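Local atomic coordinates of polyketide biosynthesis cytochrome P450 PksS (Bacillus subtilis, PDB entry 4YZR), a protein that serves as a heme-dependent cytochrome P450 monooxygenase that acts on dihydrobacillaene in the biosynthesis of the antibiotic polyketide bacillaene. Residues L149-I154 with A241-T246; Q108-R113 with D210-K215; V247-S252 with E280-T285. All coordinates share one frame; numbering follows the deposited sequence.

Interaction 1: L149-I154 with A241-T246; sequences LPFIVI and AGLETT. With HEM (protoporphyrin IX containing Fe), chain C; HIS (histidine), chain B.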
loop_
_atom_site.group_PDB
_atom_site.type_symbol
_atom_site.label_atom_id
_atom_site.label_comp_id
_atom_site.label_asym_id
_atom_site.label_seq_id
_atom_site.Cartn_x
_atom_site.Cartn_y
_atom_site.Cartn_z
ATOM N N LEU A 149 -7.357 -1.332 -12.658
ATOM C CA LEU A 149 -6.465 -2.452 -12.905
ATOM C C LEU A 149 -6.259 -3.279 -11.637
ATOM O O LEU A 149 -6.535 -4.500 -11.645
ATOM C CB LEU A 149 -5.192 -2.070 -13.599
ATOM C CG LEU A 149 -4.229 -3.205 -13.908
ATOM C CD1 LEU A 149 -3.420 -3.028 -15.238
ATOM C CD2 LEU A 149 -3.310 -3.593 -12.812
ATOM N N PRO A 150 -5.889 -2.689 -10.492
ATOM C CA PRO A 150 -5.667 -3.500 -9.273
ATOM C C PRO A 150 -6.953 -4.144 -8.845
ATOM O O PRO A 150 -6.923 -5.260 -8.262
ATOM C CB PRO A 150 -5.099 -2.522 -8.308
ATOM C CG PRO A 150 -4.439 -1.452 -9.189
ATOM C CD PRO A 150 -5.419 -1.294 -10.304
ATOM N N PHE A 151 -8.084 -3.465 -8.991
ATOM C CA PHE A 151 -9.377 -4.063 -8.632
ATOM C C PHE A 151 -9.680 -5.287 -9.431
ATOM O O PHE A 151 -10.144 -6.307 -8.838
ATOM C CB PHE A 151 -10.492 -3.024 -8.746
ATOM C CG PHE A 151 -11.873 -3.581 -8.382
ATOM C CD1 PHE A 151 -12.247 -3.605 -7.085
ATOM C CD2 PHE A 151 -12.634 -4.134 -9.328
ATOM C CE1 PHE A 151 -13.525 -4.215 -6.786
ATOM C CE2 PHE A 151 -13.853 -4.661 -9.034
ATOM C CZ PHE A 151 -14.238 -4.733 -7.786
ATOM N N ILE A 152 -9.455 -5.268 -10.716
ATOM C CA ILE A 152 -9.732 -6.451 -11.516
ATOM C C ILE A 152 -8.735 -7.578 -11.169
ATOM O O ILE A 152 -9.107 -8.734 -11.087
ATOM C CB ILE A 152 -9.739 -6.146 -13.025
ATOM C CG1 ILE A 152 -10.817 -5.029 -13.313
ATOM C CG2 ILE A 152 -10.012 -7.415 -13.848
ATOM C CD1 ILE A 152 -10.649 -4.433 -14.669
ATOM N N VAL A 153 -7.467 -7.224 -10.965
ATOM C CA VAL A 153 -6.502 -8.223 -10.540
ATOM C C VAL A 153 -6.893 -8.904 -9.277
ATOM O O VAL A 153 -6.897 -10.153 -9.160
ATOM C CB VAL A 153 -5.106 -7.566 -10.418
ATOM C CG1 VAL A 153 -4.172 -8.638 -9.750
ATOM C CG2 VAL A 153 -4.619 -7.169 -11.809
ATOM N N ILE A 154 -7.277 -8.155 -8.257
ATOM C CA ILE A 154 -7.728 -8.718 -6.982
ATOM C C ILE A 154 -8.963 -9.531 -7.168
ATOM O O ILE A 154 -9.100 -10.608 -6.528
ATOM C CB ILE A 154 -7.983 -7.631 -5.881
ATOM C CG1 ILE A 154 -6.737 -7.304 -5.256
ATOM C CG2 ILE A 154 -9.069 -8.042 -4.820
ATOM C CD1 ILE A 154 -6.232 -8.460 -4.378
ATOM N N ALA A 241 -5.139 -4.282 0.841
ATOM C CA ALA A 241 -3.735 -4.047 0.226
ATOM C C ALA A 241 -3.707 -4.001 -1.208
ATOM O O ALA A 241 -3.113 -3.076 -1.855
ATOM C CB ALA A 241 -2.779 -5.020 0.798
ATOM N N GLY A 242 -4.421 -4.898 -1.835
ATOM C CA GLY A 242 -4.483 -4.990 -3.245
ATOM C C GLY A 242 -5.195 -3.919 -3.989
ATOM O O GLY A 242 -5.139 -3.814 -5.236
ATOM N N LEU A 243 -5.946 -3.125 -3.262
ATOM C CA LEU A 243 -6.734 -2.064 -3.768
ATOM C C LEU A 243 -6.168 -0.633 -3.753
ATOM O O LEU A 243 -5.786 -0.114 -4.817
ATOM C CB LEU A 243 -8.152 -2.104 -3.248
ATOM C CG LEU A 243 -8.893 -3.379 -3.663
ATOM C CD1 LEU A 243 -10.307 -3.391 -3.150
ATOM C CD2 LEU A 243 -8.875 -3.616 -5.212
ATOM N N GLU A 244 -6.080 0.038 -2.628
ATOM C CA GLU A 244 -5.966 1.524 -2.665
ATOM C C GLU A 244 -4.451 1.723 -2.757
ATOM O O GLU A 244 -3.981 2.593 -3.509
ATOM C CB GLU A 244 -6.578 2.220 -1.458
ATOM C CG GLU A 244 -6.285 3.722 -1.334
ATOM C CD GLU A 244 -7.112 4.366 -0.225
ATOM O OE1 GLU A 244 -7.014 5.608 -0.129
ATOM O OE2 GLU A 244 -7.734 3.682 0.593
ATOM N N THR A 245 -3.646 1.014 -2.036
ATOM C CA THR A 245 -2.243 1.299 -2.010
ATOM C C THR A 245 -1.547 0.923 -3.356
ATOM O O THR A 245 -0.720 1.669 -3.901
ATOM C CB THR A 245 -1.605 0.738 -0.731
ATOM O OG1 THR A 245 -1.931 -0.659 -0.608
ATOM C CG2 THR A 245 -2.067 1.509 0.341
ATOM N N THR A 246 -2.008 -0.172 -3.976
ATOM C CA THR A 246 -1.492 -0.536 -5.303
ATOM C C THR A 246 -1.973 0.447 -6.361
ATOM O O THR A 246 -1.212 0.840 -7.207
ATOM C CB THR A 246 -2.020 -1.984 -5.597
ATOM O OG1 THR A 246 -1.548 -2.886 -4.542
ATOM C CG2 THR A 246 -1.465 -2.476 -6.810
HETATM C CHA HEM C . 2.491 -5.122 4.572
HETATM C CHB HEM C . 3.320 -1.539 1.439
HETATM C CHC HEM C . 0.715 -3.898 -1.922
HETATM C CHD HEM C . -0.207 -7.355 1.274
HETATM C C1A HEM C . 2.927 -3.936 4.031
HETATM C C2A HEM C . 3.793 -2.922 4.650
HETATM C C3A HEM C . 3.952 -1.933 3.807
HETATM C C4A HEM C . 3.279 -2.309 2.560
HETATM C CMA HEM C . 4.641 -0.649 4.042
HETATM C CAA HEM C . 4.268 -2.970 6.107
HETATM C CBA HEM C . 3.346 -2.309 7.025
HETATM C CGA HEM C . 3.745 -2.235 8.562
HETATM O O1A HEM C . 2.953 -1.492 9.238
HETATM O O2A HEM C . 4.728 -2.820 8.829
HETATM C C1B HEM C . 2.671 -1.864 0.250
HETATM C C2B HEM C . 2.721 -1.123 -0.968
HETATM C C3B HEM C . 2.003 -1.745 -1.934
HETATM C C4B HEM C . 1.478 -2.947 -1.285
HETATM C CMB HEM C . 3.474 0.122 -1.075
HETATM C CAB HEM C . 1.724 -1.410 -3.320
HETATM C CBB HEM C . 2.474 -0.598 -3.980
HETATM C C1C HEM C . 0.244 -5.076 -1.409
HETATM C C2C HEM C . -0.551 -6.058 -2.035
HETATM C C3C HEM C . -0.826 -7.071 -1.114
HETATM C C4C HEM C . -0.211 -6.653 0.104
HETATM C CMC HEM C . -0.846 -6.003 -3.511
HETATM C CAC HEM C . -1.593 -8.292 -1.298
HETATM C CBC HEM C . -2.543 -8.420 -2.150
HETATM C C1D HEM C . 0.417 -7.072 2.465
HETATM C C2D HEM C . 0.298 -7.862 3.667
HETATM C C3D HEM C . 1.086 -7.233 4.587
HETATM C C4D HEM C . 1.697 -6.052 3.944
HETATM C CMD HEM C . -0.453 -9.165 3.830
HETATM C CAD HEM C . 1.364 -7.657 6.006
HETATM C CBD HEM C . 2.559 -8.551 6.118
HETATM C CGD HEM C . 2.845 -9.125 7.541
HETATM O O1D HEM C . 2.293 -8.539 8.479
HETATM O O2D HEM C . 3.645 -10.079 7.588
HETATM N NA HEM C . 2.733 -3.546 2.744
HETATM N NB HEM C . 1.938 -3.000 -0.006
HETATM N NC HEM C . 0.458 -5.469 -0.116
HETATM N ND HEM C . 1.230 -5.977 2.639
HETATM FE FE HEM C . 1.642 -4.544 1.306
HETATM C CG HIS B . -1.521 -1.973 2.519
HETATM N ND1 HIS B . -1.601 -2.941 3.534
HETATM C CD2 HIS B . -0.546 -2.389 1.681
HETATM C CE1 HIS B . -0.667 -3.848 3.307
HETATM N NE2 HIS B . -0.040 -3.524 2.168
#
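Pro-150, Phe-151 and Ile-154 pack against Gly-242, Leu-243 and Thr-246 where helix E of the cytochrome P450 core runs antiparallel (168°) to helix I, whose AGLETT sequence carries the family's signature beside the heme. Much of the apolar contact centres on Leu-243 CD2. Leu-243 lies alongside Phe-151, pointing the same way, and its CD2 reaches Phe-151 CA at 3.5 Å and the ring at CD1, obliquely. Pro-150 slides past Thr-246 in the opposite direction, with Pro-150 CB 3.9 Å from Thr-246 CG2. Gly-242 lets a further contact form: with no side chain there, Ile-154 CG1 settles 3.8 Å from Gly-242 CA, and Pro-150 CB comes within 3.3 Å of Gly-242 O.

The other flank of helix 228-259 faces the cofactor. Ala-241 turns its methyl onto a pyrrole of the porphyrin and stands 3.4 Å, CB to NE2, from a free histidine, whose NE2 ligates the heme iron at 2.1 Å. The threonine bonding of this helix lies within it. Just after the wider pi-type turn at 241-245, Thr-246, with OG1 anti to the carbonyl carbon (chi1 -58°), donates from OG1 to Ala-241 O at 3.1 Å, the hydroxyl oxygen standing 23° off the carbonyl plane.

Interaction 2: Q108-R113 with D210-K215; sequences QAFTPR and DDLISK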
loop_
_atom_site.group_PDB
_atom_site.type_symbol
_atom_site.label_atom_id
_atom_site.label_comp_id
_atom_site.label_asym_id
_atom_site.label_seq_id
_atom_site.Cartn_x
_atom_site.Cartn_y
_atom_site.Cartn_z
ATOM N N GLN A 108 2.765 -19.070 0.618
ATOM C CA GLN A 108 2.806 -19.755 -0.628
ATOM C C GLN A 108 1.980 -19.092 -1.750
ATOM O O GLN A 108 2.330 -19.267 -2.913
ATOM C CB GLN A 108 2.419 -21.198 -0.423
ATOM C CG GLN A 108 0.979 -21.365 -0.090
ATOM C CD GLN A 108 0.593 -20.976 1.332
ATOM O OE1 GLN A 108 1.420 -20.545 2.169
ATOM N NE2 GLN A 108 -0.699 -21.160 1.608
ATOM N N ALA A 109 0.946 -18.353 -1.470
ATOM C CA ALA A 109 0.245 -17.633 -2.409
ATOM C C ALA A 109 0.929 -16.504 -3.041
ATOM O O ALA A 109 0.523 -15.964 -4.141
ATOM C CB ALA A 109 -1.095 -17.174 -1.878
ATOM N N PHE A 110 2.075 -16.124 -2.482
ATOM C CA PHE A 110 2.811 -14.948 -2.986
ATOM C C PHE A 110 4.249 -15.280 -3.269
ATOM O O PHE A 110 5.046 -14.341 -3.396
ATOM C CB PHE A 110 2.607 -13.802 -1.965
ATOM C CG PHE A 110 1.211 -13.241 -1.973
ATOM C CD1 PHE A 110 0.853 -12.211 -2.826
ATOM C CD2 PHE A 110 0.271 -13.725 -1.152
ATOM C CE1 PHE A 110 -0.425 -11.798 -2.881
ATOM C CE2 PHE A 110 -1.069 -13.363 -1.150
ATOM C CZ PHE A 110 -1.422 -12.328 -2.015
ATOM N N THR A 111 4.504 -16.551 -3.615
ATOM C CA THR A 111 5.911 -16.875 -4.077
ATOM C C THR A 111 6.161 -16.424 -5.485
ATOM O O THR A 111 5.200 -16.191 -6.278
ATOM C CB THR A 111 6.116 -18.332 -3.937
ATOM O OG1 THR A 111 5.011 -18.986 -4.590
ATOM C CG2 THR A 111 6.191 -18.654 -2.426
ATOM N N PRO A 112 7.456 -16.227 -5.823
ATOM C CA PRO A 112 7.748 -15.659 -7.146
ATOM C C PRO A 112 7.101 -16.318 -8.378
ATOM O O PRO A 112 6.528 -15.579 -9.203
ATOM C CB PRO A 112 9.285 -15.735 -7.205
ATOM C CG PRO A 112 9.731 -15.613 -5.748
ATOM C CD PRO A 112 8.686 -16.436 -5.012
ATOM N N ARG A 113 6.972 -17.620 -8.424
ATOM C CA ARG A 113 6.414 -18.260 -9.601
ATOM C C ARG A 113 4.918 -18.043 -9.586
ATOM O O ARG A 113 4.331 -17.899 -10.644
ATOM C CB ARG A 113 6.773 -19.773 -9.521
ATOM C CG ARG A 113 6.171 -20.583 -10.691
ATOM C CD ARG A 113 6.763 -20.242 -12.025
ATOM N NE ARG A 113 6.720 -21.455 -12.866
ATOM C CZ ARG A 113 7.178 -21.524 -14.123
ATOM N NH1 ARG A 113 7.790 -20.468 -14.694
ATOM N NH2 ARG A 113 7.070 -22.654 -14.785
ATOM N N ASP A 210 -9.885 -22.630 -8.586
ATOM C CA ASP A 210 -8.605 -22.105 -8.850
ATOM C C ASP A 210 -8.675 -20.588 -8.512
ATOM O O ASP A 210 -8.822 -19.723 -9.377
ATOM C CB ASP A 210 -8.331 -22.255 -10.345
ATOM C CG ASP A 210 -6.923 -22.054 -10.691
ATOM O OD1 ASP A 210 -6.123 -22.044 -9.746
ATOM O OD2 ASP A 210 -6.613 -21.896 -11.902
ATOM N N ASP A 211 -8.514 -20.296 -7.248
ATOM C CA ASP A 211 -8.507 -18.895 -6.762
ATOM C C ASP A 211 -7.917 -18.914 -5.368
ATOM O O ASP A 211 -7.822 -19.950 -4.650
ATOM C CB ASP A 211 -9.960 -18.310 -6.660
ATOM C CG ASP A 211 -10.782 -19.075 -5.667
ATOM O OD1 ASP A 211 -11.411 -20.078 -5.993
ATOM O OD2 ASP A 211 -10.874 -18.766 -4.466
ATOM N N LEU A 212 -7.595 -17.758 -4.867
ATOM C CA LEU A 212 -6.900 -17.650 -3.615
ATOM C C LEU A 212 -7.770 -17.914 -2.455
ATOM O O LEU A 212 -7.218 -18.399 -1.385
ATOM C CB LEU A 212 -6.235 -16.266 -3.545
ATOM C CG LEU A 212 -5.387 -15.975 -2.298
ATOM C CD1 LEU A 212 -4.291 -16.984 -2.233
ATOM C CD2 LEU A 212 -4.768 -14.568 -2.519
ATOM N N ILE A 213 -9.089 -17.719 -2.447
ATOM C CA ILE A 213 -9.886 -18.045 -1.325
ATOM C C ILE A 213 -9.856 -19.589 -1.173
ATOM O O ILE A 213 -9.592 -20.127 -0.051
ATOM C CB ILE A 213 -11.345 -17.570 -1.418
ATOM C CG1 ILE A 213 -11.307 -16.031 -1.421
ATOM C CG2 ILE A 213 -12.179 -18.129 -0.273
ATOM C CD1 ILE A 213 -12.629 -15.446 -1.695
ATOM N N SER A 214 -9.989 -20.328 -2.283
ATOM C CA SER A 214 -9.926 -21.777 -2.227
ATOM C C SER A 214 -8.567 -22.185 -1.706
ATOM O O SER A 214 -8.505 -23.126 -0.789
ATOM C CB SER A 214 -10.058 -22.297 -3.625
ATOM O OG SER A 214 -11.414 -22.156 -4.109
ATOM N N LYS A 215 -7.501 -21.617 -2.180
ATOM C CA LYS A 215 -6.162 -22.008 -1.768
ATOM C C LYS A 215 -5.958 -21.719 -0.264
ATOM O O LYS A 215 -5.296 -22.532 0.444
ATOM C CB LYS A 215 -5.095 -21.342 -2.573
ATOM C CG LYS A 215 -4.972 -21.793 -4.034
ATOM C CD LYS A 215 -3.710 -21.184 -4.738
ATOM C CE LYS A 215 -2.407 -21.461 -3.924
ATOM N NZ LYS A 215 -0.983 -21.322 -4.470
#
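A small apolar contact, with a lysine beside it, joins Ala-109 and Phe-110 to Leu-212 at the start of helix 212-218, the centre of the contact lying about 19 Å from the centre of the chain. Leu-212 works with both branches. Leu-212 CD1 presses on Ala-109 CB at 3.2 Å, tighter than usual for two carbons, while Leu-212 CD2 meets the CZ and CE2 end of the Phe-110 ring obliquely, 4.1 Å from CZ. The leucine CG lies anti to the backbone N (chi1 -178°), which carries the fork across to the 108-113 segment. In cytochrome P450 terms, the turn following helix C here meets the beginning of helix H, and Phe-110 also touches the heme and Leu-353.

The helix start is held by Asp-211, its N-cap. Asp-211 OD2 accepts from Ser-214 N at 2.8 Å (N-H...O 160°), met from above the carboxylate plane, and more weakly from Ile-213 N; Arg-204 adds a salt bridge to the same oxygen. Asp-211 OD1 takes Ser-214 OG at 2.8 Å, on the syn side but well out of the carboxylate plane. Alongside, Lys-215 bends at chi3 to bring NZ 4.2 Å from Gln-108 O, too far for a bond; that oxygen accepts from Thr-111 OG1.

Interaction 3: V247-S252 with E280-T285; sequences VNLLGS and ELLRYT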
loop_
_atom_site.group_PDB
_atom_site.type_symbol
_atom_site.label_atom_id
_atom_site.label_comp_id
_atom_site.label_asym_id
_atom_site.label_seq_id
_atom_site.Cartn_x
_atom_site.Cartn_y
_atom_site.Cartn_z
ATOM N N VAL A 247 -3.249 0.860 -6.270
ATOM C CA VAL A 247 -3.754 1.959 -7.093
ATOM C C VAL A 247 -2.845 3.140 -6.984
ATOM O O VAL A 247 -2.556 3.808 -8.011
ATOM C CB VAL A 247 -5.203 2.277 -6.645
ATOM C CG1 VAL A 247 -5.705 3.538 -7.326
ATOM C CG2 VAL A 247 -6.125 1.105 -6.984
ATOM N N ASN A 248 -2.408 3.500 -5.784
ATOM C CA ASN A 248 -1.585 4.681 -5.593
ATOM C C ASN A 248 -0.214 4.474 -6.209
ATOM O O ASN A 248 0.348 5.482 -6.692
ATOM C CB ASN A 248 -1.552 5.086 -4.139
ATOM C CG ASN A 248 -2.852 5.628 -3.676
ATOM O OD1 ASN A 248 -3.589 6.120 -4.578
ATOM N ND2 ASN A 248 -3.124 5.559 -2.453
ATOM N N LEU A 249 0.377 3.318 -6.162
ATOM C CA LEU A 249 1.613 3.143 -6.917
ATOM C C LEU A 249 1.391 3.542 -8.374
ATOM O O LEU A 249 2.193 4.237 -9.015
ATOM C CB LEU A 249 2.166 1.730 -6.830
ATOM C CG LEU A 249 3.362 1.389 -7.720
ATOM C CD1 LEU A 249 4.577 2.286 -7.478
ATOM C CD2 LEU A 249 3.781 -0.062 -7.589
ATOM N N LEU A 250 0.326 2.981 -8.972
ATOM C CA LEU A 250 0.123 3.243 -10.394
ATOM C C LEU A 250 -0.176 4.658 -10.644
ATOM O O LEU A 250 0.306 5.244 -11.641
ATOM C CB LEU A 250 -0.999 2.371 -10.900
ATOM C CG LEU A 250 -0.803 0.873 -10.850
ATOM C CD1 LEU A 250 -1.920 0.054 -11.445
ATOM C CD2 LEU A 250 0.533 0.397 -11.316
ATOM N N GLY A 251 -1.010 5.315 -9.820
ATOM C CA GLY A 251 -1.361 6.692 -10.067
ATOM C C GLY A 251 -0.219 7.647 -9.840
ATOM O O GLY A 251 0.129 8.505 -10.671
ATOM N N SER A 252 0.352 7.559 -8.628
ATOM C CA SER A 252 1.427 8.428 -8.292
ATOM C C SER A 252 2.659 8.146 -9.091
ATOM O O SER A 252 3.407 9.056 -9.386
ATOM C CB SER A 252 1.740 8.310 -6.805
ATOM O OG SER A 252 0.632 8.715 -6.033
ATOM N N GLU A 280 12.379 2.779 -8.179
ATOM C CA GLU A 280 12.514 4.211 -7.977
ATOM C C GLU A 280 11.202 4.900 -7.782
ATOM O O GLU A 280 11.098 5.802 -6.945
ATOM C CB GLU A 280 13.342 4.836 -9.085
ATOM C CG GLU A 280 13.540 6.313 -8.943
ATOM C CD GLU A 280 14.453 6.739 -7.845
ATOM O OE1 GLU A 280 14.818 5.947 -6.961
ATOM O OE2 GLU A 280 14.957 7.956 -7.848
ATOM N N LEU A 281 10.190 4.461 -8.521
ATOM C CA LEU A 281 8.854 5.037 -8.287
ATOM C C LEU A 281 8.352 4.667 -6.909
ATOM O O LEU A 281 7.725 5.513 -6.252
ATOM C CB LEU A 281 7.910 4.644 -9.412
ATOM C CG LEU A 281 8.300 5.241 -10.784
ATOM C CD1 LEU A 281 7.482 4.619 -11.872
ATOM C CD2 LEU A 281 8.168 6.697 -10.885
ATOM N N LEU A 282 8.582 3.470 -6.425
ATOM C CA LEU A 282 8.233 3.130 -5.037
ATOM C C LEU A 282 8.939 4.017 -4.079
ATOM O O LEU A 282 8.318 4.527 -3.121
ATOM C CB LEU A 282 8.580 1.693 -4.771
ATOM C CG LEU A 282 7.623 0.649 -5.311
ATOM C CD1 LEU A 282 8.240 -0.707 -5.542
ATOM C CD2 LEU A 282 6.372 0.559 -4.410
ATOM N N ARG A 283 10.232 4.251 -4.246
ATOM C CA ARG A 283 10.973 5.072 -3.348
ATOM C C ARG A 283 10.470 6.495 -3.335
ATOM O O ARG A 283 10.270 7.084 -2.263
ATOM C CB ARG A 283 12.470 5.085 -3.709
ATOM C CG ARG A 283 13.318 5.905 -2.796
ATOM C CD ARG A 283 14.730 6.237 -3.326
ATOM N NE ARG A 283 14.702 7.181 -4.388
ATOM C CZ ARG A 283 14.764 8.502 -4.216
ATOM N NH1 ARG A 283 14.862 9.052 -3.052
ATOM N NH2 ARG A 283 14.685 9.327 -5.282
ATOM N N TYR A 284 10.291 7.086 -4.495
ATOM C CA TYR A 284 9.967 8.503 -4.661
ATOM C C TYR A 284 8.503 8.791 -4.326
ATOM O O TYR A 284 8.241 9.872 -3.710
ATOM C CB TYR A 284 10.276 8.864 -6.111
ATOM C CG TYR A 284 10.198 10.336 -6.419
ATOM C CD1 TYR A 284 11.266 11.149 -6.242
ATOM C CD2 TYR A 284 9.039 10.857 -6.854
ATOM C CE1 TYR A 284 11.131 12.541 -6.573
ATOM C CE2 TYR A 284 8.892 12.214 -7.160
ATOM C CZ TYR A 284 9.933 12.985 -7.001
ATOM O OH TYR A 284 9.761 14.358 -7.297
ATOM N N THR A 285 7.578 7.906 -4.608
ATOM C CA THR A 285 6.182 8.185 -4.393
ATOM C C THR A 285 5.723 7.663 -3.076
ATOM O O THR A 285 4.619 8.055 -2.660
ATOM C CB THR A 285 5.281 7.610 -5.498
ATOM O OG1 THR A 285 5.182 6.181 -5.462
ATOM C CG2 THR A 285 5.693 8.163 -6.912
HETATM O O HOH W 1 2.046 8.645 -3.617
#
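Leu-281 O is gripped twice by Thr-285, by OG1 at 2.7 Å and by the backbone N at 2.9 Å, the two donors arriving from opposite faces of the carbonyl plane. The OG1 bond holds the threonine rotation: OG1 sits between the backbone N and the carbonyl carbon (chi1 71°), turned back onto its own helix, and Thr-285 CG2 meets Ser-252 O across the contact at 3.5 Å. The CB atoms of Ser-252 and Thr-285 lie 3.8 Å apart. A water forms a polar bridge between the two segments, accepting from Ser-252 OG and donating to Thr-285 O, 2.8 Å from each of these oxygens.

The leucines carry the apolar packing. Leu-249 CD1 reaches to 4.0 Å from Leu-282 CD2, the second methyl of Leu-249 nearly as close to the same atom. Leu-249 CD1 also comes 4.5 Å from Leu-281 C. The helix axes stand nearly perpendicular, at 93°, and Leu-249 also touches the heme.

On 280-285 itself Arg-283 holds Glu-280 side-on: NE bonds OE1 at 2.9 Å and NH2 bonds OE2, both in the guanidinium plane but above that of the carboxylate. The long helix 228-259, helix I, crosses helix K through Leu-281, Leu-282 and Thr-285, interleaved with the ExxR residues Glu-280 and Arg-283, which join Arg-337, salt-bridged to Glu-280 OE1, in the Glu-Arg-Arg triad characteristic of the cytochrome P450 fold.

Helix 228-259 ties the set together: interactions 1 and 3 use successive turns of it, with centres 13 Å apart, and they touch directly, Pro-150 CG lying 3.7 Å from Leu-250 CD1. Interaction 2 stands apart, about 16 Å from interaction 1 and 25 Å from interaction 3 between centres, without touching either; its helix 212-218 precedes helix 228-259 in the chain. All three converge on the heme. Ala-241 and Thr-246 border it in interaction 1. The side chain of Phe-110 in interaction 2 is about 4 Å from the bound heme, and Leu-249 in interaction 3 touches it too. The side chain of Thr-246 is about 7 Å from that of Cys-352, the probable axial iron ligand.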